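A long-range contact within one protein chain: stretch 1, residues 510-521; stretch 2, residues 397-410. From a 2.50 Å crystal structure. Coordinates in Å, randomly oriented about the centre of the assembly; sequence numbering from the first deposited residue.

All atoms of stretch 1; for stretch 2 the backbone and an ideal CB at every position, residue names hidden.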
# COMPACT_ATOMS: atom_id res chain seq x y z
N SER A 510 -26.06 17.56 14.59
CA SER A 510 -27.19 18.39 14.18
C SER A 510 -28.51 17.72 14.51
O SER A 510 -29.43 18.37 15.01
CB SER A 510 -27.10 18.71 12.68
OG SER A 510 -26.00 19.57 12.45
N ALA A 511 -28.60 16.41 14.27
CA ALA A 511 -29.82 15.68 14.61
C ALA A 511 -30.04 15.76 16.11
O ALA A 511 -31.15 16.08 16.57
CB ALA A 511 -29.76 14.24 14.15
N ALA A 512 -29.00 15.50 16.89
CA ALA A 512 -29.16 15.58 18.32
C ALA A 512 -29.71 16.97 18.68
O ALA A 512 -30.66 17.08 19.47
CB ALA A 512 -27.86 15.30 19.03
N SER A 513 -29.14 18.01 18.09
CA SER A 513 -29.60 19.38 18.36
C SER A 513 -31.09 19.60 18.05
O SER A 513 -31.79 20.23 18.83
CB SER A 513 -28.76 20.41 17.62
OG SER A 513 -29.28 21.71 17.83
N ALA A 514 -31.55 19.07 16.92
CA ALA A 514 -32.97 19.14 16.53
C ALA A 514 -33.88 18.37 17.48
O ALA A 514 -35.02 18.76 17.74
CB ALA A 514 -33.16 18.62 15.11
N LEU A 515 -33.37 17.25 17.99
CA LEU A 515 -34.14 16.43 18.91
C LEU A 515 -34.26 17.04 20.31
O LEU A 515 -35.30 16.94 20.94
CB LEU A 515 -33.55 15.02 18.98
CG LEU A 515 -33.88 14.13 17.78
CD1 LEU A 515 -33.15 12.81 17.89
CD2 LEU A 515 -35.41 13.91 17.68
N ALA A 516 -33.20 17.68 20.80
CA ALA A 516 -33.26 18.33 22.11
C ALA A 516 -34.19 19.54 22.07
O ALA A 516 -34.91 19.82 23.05
CB ALA A 516 -31.88 18.75 22.59
N LYS A 517 -34.18 20.24 20.94
CA LYS A 517 -34.99 21.45 20.77
C LYS A 517 -36.48 21.11 20.68
O LYS A 517 -37.31 21.87 21.15
CB LYS A 517 -34.52 22.25 19.56
CG LYS A 517 -34.98 23.71 19.54
CD LYS A 517 -36.26 23.90 18.74
CE LYS A 517 -36.05 23.55 17.27
NZ LYS A 517 -37.12 24.11 16.40
N LYS A 518 -36.81 19.96 20.10
CA LYS A 518 -38.20 19.50 20.08
C LYS A 518 -38.66 19.08 21.46
O LYS A 518 -39.84 19.27 21.82
CB LYS A 518 -38.40 18.34 19.10
CG LYS A 518 -38.44 18.76 17.65
CD LYS A 518 -38.67 17.58 16.72
CE LYS A 518 -38.60 18.04 15.26
NZ LYS A 518 -37.35 18.82 14.98
N ILE A 519 -37.76 18.48 22.24
CA ILE A 519 -38.13 18.04 23.57
C ILE A 519 -38.25 19.26 24.49
O ILE A 519 -39.27 19.43 25.17
CB ILE A 519 -37.13 17.04 24.16
CG1 ILE A 519 -37.12 15.76 23.34
CG2 ILE A 519 -37.50 16.71 25.61
CD1 ILE A 519 -35.84 14.95 23.50
N LEU A 520 -37.23 20.12 24.49
CA LEU A 520 -37.22 21.25 25.42
C LEU A 520 -38.37 22.23 25.23
O LEU A 520 -38.58 23.11 26.06
CB LEU A 520 -35.89 21.99 25.38
CG LEU A 520 -34.71 21.20 25.96
CD1 LEU A 520 -33.41 21.72 25.40
CD2 LEU A 520 -34.72 21.28 27.47
N ASN A 521 -39.12 22.10 24.14
CA ASN A 521 -40.24 23.00 23.92
C ASN A 521 -41.56 22.24 23.95
O ASN A 521 -42.59 22.77 23.55
CB ASN A 521 -40.09 23.77 22.60
CG ASN A 521 -38.81 24.61 22.54
OD1 ASN A 521 -38.32 24.94 21.46
ND2 ASN A 521 -38.26 24.95 23.70
N UNK A 397 -24.83 7.62 19.45
CA UNK A 397 -24.18 8.87 19.80
C UNK A 397 -25.19 10.00 19.96
O UNK A 397 -24.97 10.94 20.72
CB UNK A 397 -23.14 9.24 18.74
N UNK A 398 -26.29 9.90 19.24
CA UNK A 398 -27.37 10.88 19.31
C UNK A 398 -28.00 10.91 20.69
O UNK A 398 -28.30 11.99 21.21
CB UNK A 398 -28.44 10.58 18.26
N UNK A 399 -28.19 9.74 21.30
CA UNK A 399 -28.85 9.65 22.60
C UNK A 399 -27.99 10.28 23.69
O UNK A 399 -28.49 10.69 24.73
CB UNK A 399 -29.15 8.19 22.95
N UNK A 400 -26.69 10.36 23.41
CA UNK A 400 -25.73 10.93 24.32
C UNK A 400 -25.67 12.44 24.16
O UNK A 400 -25.77 13.19 25.13
CB UNK A 400 -24.35 10.31 24.10
N UNK A 401 -25.48 12.88 22.92
CA UNK A 401 -25.39 14.30 22.60
C UNK A 401 -26.69 15.02 22.95
O UNK A 401 -26.66 16.15 23.42
CB UNK A 401 -25.06 14.49 21.12
N UNK A 402 -27.82 14.35 22.73
CA UNK A 402 -29.11 14.96 23.02
C UNK A 402 -29.16 15.29 24.50
O UNK A 402 -29.60 16.38 24.88
CB UNK A 402 -30.27 14.04 22.62
N UNK A 403 -28.71 14.35 25.32
CA UNK A 403 -28.67 14.55 26.77
C UNK A 403 -27.79 15.74 27.18
O UNK A 403 -28.19 16.56 28.00
CB UNK A 403 -28.16 13.28 27.45
N UNK A 404 -26.61 15.83 26.59
CA UNK A 404 -25.71 16.96 26.81
C UNK A 404 -26.39 18.28 26.43
O UNK A 404 -26.30 19.28 27.15
CB UNK A 404 -24.42 16.78 26.01
N UNK A 405 -27.07 18.26 25.29
CA UNK A 405 -27.85 19.41 24.84
C UNK A 405 -28.86 19.84 25.89
O UNK A 405 -29.03 21.04 26.14
CB UNK A 405 -28.57 19.09 23.53
N UNK A 406 -29.51 18.86 26.50
CA UNK A 406 -30.55 19.14 27.47
C UNK A 406 -29.94 19.68 28.77
O UNK A 406 -30.52 20.56 29.40
CB UNK A 406 -31.37 17.88 27.74
N UNK A 407 -28.77 19.18 29.14
CA UNK A 407 -28.07 19.72 30.31
C UNK A 407 -27.53 21.13 30.08
O UNK A 407 -27.60 21.98 30.96
CB UNK A 407 -26.92 18.79 30.70
N UNK A 408 -26.98 21.38 28.89
CA UNK A 408 -26.54 22.73 28.54
C UNK A 408 -27.67 23.74 28.65
O UNK A 408 -27.53 24.78 29.29
CB UNK A 408 -25.97 22.75 27.12
N UNK A 409 -28.81 23.44 28.03
CA UNK A 409 -29.94 24.34 28.11
C UNK A 409 -30.35 24.53 29.55
O UNK A 409 -30.62 25.66 29.98
CB UNK A 409 -31.11 23.82 27.28
N UNK A 410 -30.42 23.44 30.31
CA UNK A 410 -30.84 23.55 31.71
C UNK A 410 -29.94 24.50 32.51
O UNK A 410 -30.43 25.31 33.29
CB UNK A 410 -30.84 22.17 32.36

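Stretch 2 is helical and crosses the helix of stretch 1 at 51°, with the axes 8.3 Å apart at their closest. The facing side of stretch 1 is largely apolar: Ala-512, Leu-515, Ala-516, Ile-519 and Leu-520.

Position 397 points sideways, with nothing of stretch 1 within 5.5 Å of its ideal CB. Many residues would do. It is Glu-397, and its end leads away.

Position 398 points toward stretch 1. Its ideal CB lies 4.8 Å from Ala-512 CB and 5.2 Å from Leu-515 CD1. That leaves room for a medium or large apolar side chain such as Val, Ile, Leu or Met. It is Ile-398. Its CG2 lies 3.8 Å from Leu-515 CD1, and its CD1 reaches to 4.2 Å from Ala-511 CB.

Positions 399 and 400 point away, and stretch 1 sets no demand on them. They are Ala-399 and Ser-400.

Position 401 points toward stretch 1, and its ideal CB is already 3.6 Å from Ala-512 CB. A small residue fits, or a larger one whose outer atoms turn aside. It is Thr-401. Its OG1 donates a hydrogen bond to Glu-397 O at 2.9 Å.

Position 402 points sideways, over a hollow between Ala-512, Leu-515, Ala-516 and Ile-519. The CA atoms of 402 and Ala-512 are 4.7 Å apart, the nearest such pair. Ala, Ser, Thr or Val would suit so close a backbone. It is Thr-402, a knob in that hole. Its CG2 lies 4.1 Å from Ala-516 CB and 4.3 Å from Ile-519 CD1. Its OG1 donates to Ile-398 O at 2.5 Å, within its own helix. In turn, Ala-512 is a knob among 398, 401, 402 and 405.

At 403 and 404 nothing of stretch 1 lies within 5.5 Å of the ideal CB, so many residues would do. They are Asn-403 and Glu-404.

Position 405 points toward stretch 1, with its ideal CB a tight 3.5 Å from Ala-516 CB. A small residue suits, or a longer one whose outer atoms find room beside Ala-516. It is Asn-405. Its amide passes Ala-516 to reach the backbone at Ala-512 and Ser-513. Its ND2 lies 3.4 Å from Ser-513 N, but both are donors, so this is no hydrogen bond.

Position 406 points sideways, and its ideal CB is 4.8 Å from Leu-520 CD2. Val, Ile, Leu or Met would suit. It is Ile-406. Its CG1 lies 4.1 Å from Ala-516 CB, its CG2 4.2 Å from Leu-520 CD2, and its CD1 4.3 Å from Ile-519 CD1.

At 407 and 408 nothing of stretch 1 lies within 5.5 Å of the ideal CB, so many residues would do. They are Leu-407 and Thr-408.

Position 409 points toward Leu-520, whose CD1 is 3.6 Å from the ideal CB. Ala would suffice, or a long side chain with an aliphatic base. It is Glu-409, whose CB packs on Leu-520 CD1.

Position 410 points sideways, with nothing of stretch 1 within 5.5 Å of its ideal CB. Many residues would do. It is Tyr-410.

Stretch 2, residues 397-410: EIASTTNENILTEY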
# COMPACT_ATOMS: atom_id res chain seq x y z
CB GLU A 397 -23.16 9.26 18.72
CG GLU A 397 -22.05 10.16 19.21
CD GLU A 397 -21.21 9.50 20.30
OE1 GLU A 397 -21.35 8.28 20.51
OE2 GLU A 397 -20.41 10.21 20.94
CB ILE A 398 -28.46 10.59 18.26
CG1 ILE A 398 -28.01 11.08 16.89
CG2 ILE A 398 -29.76 11.27 18.64
CD1 ILE A 398 -28.78 10.45 15.76
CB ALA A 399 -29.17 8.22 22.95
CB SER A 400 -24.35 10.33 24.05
OG SER A 400 -24.27 9.02 24.59
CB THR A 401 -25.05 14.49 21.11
OG1 THR A 401 -23.96 13.63 20.78
CG2 THR A 401 -24.66 15.94 20.79
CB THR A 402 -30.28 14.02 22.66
OG1 THR A 402 -30.18 13.64 21.29
CG2 THR A 402 -31.62 14.69 22.88
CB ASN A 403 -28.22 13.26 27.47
CG ASN A 403 -29.36 12.25 27.62
OD1 ASN A 403 -30.48 12.49 27.19
ND2 ASN A 403 -29.07 11.13 28.26
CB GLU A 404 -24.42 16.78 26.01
CG GLU A 404 -23.29 16.06 26.74
CD GLU A 404 -21.94 16.19 26.02
OE1 GLU A 404 -21.92 16.08 24.77
OE2 GLU A 404 -20.91 16.42 26.70
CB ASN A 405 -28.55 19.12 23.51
CG ASN A 405 -27.58 19.19 22.33
OD1 ASN A 405 -26.53 19.82 22.42
ND2 ASN A 405 -27.93 18.53 21.22
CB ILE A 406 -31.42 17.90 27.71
CG1 ILE A 406 -32.27 17.62 26.46
CG2 ILE A 406 -32.34 18.09 28.91
CD1 ILE A 406 -33.08 16.33 26.55
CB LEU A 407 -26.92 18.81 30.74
CG LEU A 407 -25.91 19.50 31.67
CD1 LEU A 407 -26.46 19.61 33.09
CD2 LEU A 407 -24.58 18.79 31.65
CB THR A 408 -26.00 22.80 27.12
OG1 THR A 408 -24.84 21.96 27.02
CG2 THR A 408 -25.64 24.24 26.77
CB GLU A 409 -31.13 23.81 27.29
CG GLU A 409 -32.38 24.69 27.36
CD GLU A 409 -32.14 26.08 26.79
OE1 GLU A 409 -31.29 26.23 25.90
OE2 GLU A 409 -32.80 27.04 27.23
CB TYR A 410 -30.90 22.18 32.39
CG TYR A 410 -31.19 22.27 33.86
CD1 TYR A 410 -32.45 22.61 34.31
CD2 TYR A 410 -30.20 22.03 34.80
CE1 TYR A 410 -32.72 22.71 35.65
CE2 TYR A 410 -30.46 22.13 36.14
CZ TYR A 410 -31.72 22.48 36.57
OH TYR A 410 -32.00 22.57 37.92
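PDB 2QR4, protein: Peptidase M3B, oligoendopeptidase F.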